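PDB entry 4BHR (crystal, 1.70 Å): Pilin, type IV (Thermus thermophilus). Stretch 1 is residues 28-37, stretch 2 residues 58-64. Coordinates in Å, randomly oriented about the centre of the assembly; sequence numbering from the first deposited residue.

Stretch 1 (28-37) ALPQLPQACD
Stretch 2 58-64: GVNFTVT

No direct hydrogen bond joins these two stretches; the polar link between them is a single water. Water 1 accepts from Leu29 N at 2.6 Å and donates to Gly58 O at 3.0 Å. The rest of the contact is van der Waals packing, mostly between apolar side chains, and just 252 Å² is buried, both sides summed.

The stretches run in the same general direction. Leu29 CA lies 6.7 Å from Val59 CA, and Cys36 CA lies 7.6 Å from Val63 CA. Stretch 1 is mostly extended loop: Leu29 is at phi/psi -71/157 and Leu32 at -130/157. The peptide bond before Pro33 is cis. Residues 34-35 form a short strand, and Cys36 (-65/-24) begins a 3-10 segment. Gln34 NE2 donates to Gln31 O at 3.1 Å, a hydrogen bond within stretch 1 that spans the cis peptide bond. In stretch 2, Gly58 takes a positive phi (73/9), which favours glycine. Val59 (-121/-42) and Asn60 (-102/172) lead into the strand at Phe61 (-144/166).

Leu29 is the main contact residue, with 78 Å² covered. Its CB points toward stretch 2, with chi1 m and chi2 t. CD1 sits against backbone oxygens, 3.6 Å from Val59 O and 3.5 Å from Asn60 O. These are van der Waals contacts, since a methyl carbon is a poor donor. CD2 approaches the Phe61 ring obliquely, with Leu29 CD2 to Phe61 CD2 at 3.6 Å.

Phe61 points toward stretch 1, with chi1 55° (p) and chi2 89°. Leu32, also m and t, places CD1 4.0 Å from Phe61 CB. Both leucines thus pack on this buried phenylalanine.

Farther along, Cys36 (chi1 m) sets SG 3.7 Å from Val63 CG1. Val63 is t, with its CB sideways. The sulfur is bonded covalently elsewhere in the structure. Thr62 points away and makes no contact.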

# COMPACT_ATOMS: atom_id res chain seq x y z
N ALA A 28 2.85 16.06 3.78
CA ALA A 28 1.78 15.69 2.86
C ALA A 28 2.16 14.44 2.09
O ALA A 28 3.34 14.28 1.75
CB ALA A 28 1.55 16.81 1.86
N LEU A 29 1.18 13.56 1.82
CA LEU A 29 1.41 12.34 1.01
C LEU A 29 1.64 12.67 -0.46
O LEU A 29 1.23 13.73 -0.92
CB LEU A 29 0.16 11.45 1.07
CG LEU A 29 -0.01 10.65 2.36
CD1 LEU A 29 -1.36 9.98 2.25
CD2 LEU A 29 1.06 9.61 2.55
N PRO A 30 2.30 11.77 -1.22
CA PRO A 30 2.35 11.98 -2.68
C PRO A 30 0.95 11.87 -3.26
O PRO A 30 0.01 11.49 -2.52
CB PRO A 30 3.22 10.83 -3.19
CG PRO A 30 3.17 9.78 -2.12
CD PRO A 30 2.93 10.50 -0.80
N GLN A 31 0.81 12.22 -4.54
CA GLN A 31 -0.48 12.19 -5.23
C GLN A 31 -0.97 10.73 -5.32
O GLN A 31 -0.25 9.87 -5.81
CB GLN A 31 -0.29 12.68 -6.66
CG GLN A 31 -1.55 12.66 -7.51
CD GLN A 31 -2.64 13.57 -6.98
OE1 GLN A 31 -2.36 14.69 -6.57
NE2 GLN A 31 -3.90 13.08 -6.97
N LEU A 32 -2.17 10.50 -4.83
CA LEU A 32 -2.80 9.20 -4.79
C LEU A 32 -4.20 9.33 -5.37
O LEU A 32 -4.76 10.44 -5.38
CB LEU A 32 -2.89 8.73 -3.33
CG LEU A 32 -1.54 8.36 -2.67
CD1 LEU A 32 -1.77 7.99 -1.21
CD2 LEU A 32 -0.91 7.18 -3.40
N PRO A 33 -4.77 8.22 -5.87
CA PRO A 33 -4.22 6.85 -5.86
C PRO A 33 -3.25 6.49 -6.98
O PRO A 33 -3.15 7.19 -8.00
CB PRO A 33 -5.45 5.98 -6.03
CG PRO A 33 -6.31 6.81 -6.97
CD PRO A 33 -6.10 8.24 -6.52
N GLN A 34 -2.47 5.42 -6.75
CA GLN A 34 -1.47 4.97 -7.75
C GLN A 34 -1.37 3.47 -7.68
O GLN A 34 -1.68 2.89 -6.66
CB GLN A 34 -0.05 5.50 -7.47
CG GLN A 34 0.06 7.03 -7.49
CD GLN A 34 -0.25 7.69 -8.84
OE1 GLN A 34 -0.25 7.04 -9.90
NE2 GLN A 34 -0.55 9.01 -8.79
N ALA A 35 -0.97 2.85 -8.78
CA ALA A 35 -0.57 1.45 -8.75
C ALA A 35 0.64 1.23 -7.81
O ALA A 35 1.50 2.08 -7.69
CB ALA A 35 -0.17 1.01 -10.18
N CYS A 36 0.69 0.07 -7.18
CA CYS A 36 1.74 -0.17 -6.20
C CYS A 36 3.07 -0.18 -6.90
O CYS A 36 4.10 0.02 -6.22
CB CYS A 36 1.55 -1.51 -5.51
SG CYS A 36 0.15 -1.51 -4.38
N ASP A 37 3.08 -0.47 -8.21
CA ASP A 37 4.38 -0.57 -8.88
C ASP A 37 5.00 0.81 -9.16
O ASP A 37 6.12 0.91 -9.65
CB ASP A 37 4.31 -1.48 -10.12
CG ASP A 37 3.46 -0.90 -11.24
OD1 ASP A 37 3.03 0.27 -11.16
OD2 ASP A 37 3.25 -1.65 -12.23
N GLY A 58 -6.61 12.47 5.20
CA GLY A 58 -5.64 13.30 4.51
C GLY A 58 -4.22 13.14 5.01
O GLY A 58 -3.31 13.89 4.61
N VAL A 59 -3.99 12.14 5.88
CA VAL A 59 -2.64 11.89 6.39
C VAL A 59 -2.14 10.48 6.06
O VAL A 59 -0.95 10.27 5.77
CB VAL A 59 -2.59 12.12 7.92
CG1 VAL A 59 -1.28 11.66 8.53
CG2 VAL A 59 -2.80 13.63 8.20
N ASN A 60 -3.04 9.52 6.21
CA ASN A 60 -2.72 8.09 6.07
C ASN A 60 -3.15 7.53 4.75
O ASN A 60 -3.87 8.21 3.97
CB ASN A 60 -3.36 7.35 7.26
CG ASN A 60 -2.61 7.57 8.53
OD1 ASN A 60 -1.46 7.13 8.66
ND2 ASN A 60 -3.22 8.27 9.53
N PHE A 61 -2.74 6.28 4.49
CA PHE A 61 -3.04 5.65 3.20
C PHE A 61 -3.31 4.17 3.43
O PHE A 61 -2.97 3.60 4.48
CB PHE A 61 -1.86 5.84 2.20
CG PHE A 61 -0.54 5.34 2.75
CD1 PHE A 61 -0.18 4.00 2.54
CD2 PHE A 61 0.32 6.16 3.47
CE1 PHE A 61 1.02 3.48 3.07
CE2 PHE A 61 1.50 5.66 4.01
CZ PHE A 61 1.86 4.32 3.81
N THR A 62 -3.85 3.54 2.43
CA THR A 62 -4.12 2.07 2.48
C THR A 62 -3.54 1.45 1.21
O THR A 62 -3.77 1.92 0.09
CB THR A 62 -5.63 1.76 2.54
OG1 THR A 62 -6.19 2.34 3.74
CG2 THR A 62 -5.89 0.21 2.60
N VAL A 63 -2.80 0.35 1.39
CA VAL A 63 -2.26 -0.40 0.27
C VAL A 63 -3.06 -1.67 0.18
O VAL A 63 -3.20 -2.38 1.20
CB VAL A 63 -0.76 -0.80 0.56
CG1 VAL A 63 -0.18 -1.52 -0.66
CG2 VAL A 63 0.05 0.45 0.87
N THR A 64 -3.57 -1.97 -1.01
CA THR A 64 -4.40 -3.16 -1.17
C THR A 64 -3.98 -4.02 -2.35
O THR A 64 -3.84 -3.53 -3.45
CB THR A 64 -5.87 -2.77 -1.40
OG1 THR A 64 -6.32 -1.96 -0.29
CG2 THR A 64 -6.71 -4.08 -1.47
O HOH W 1 -1.25 14.12 2.44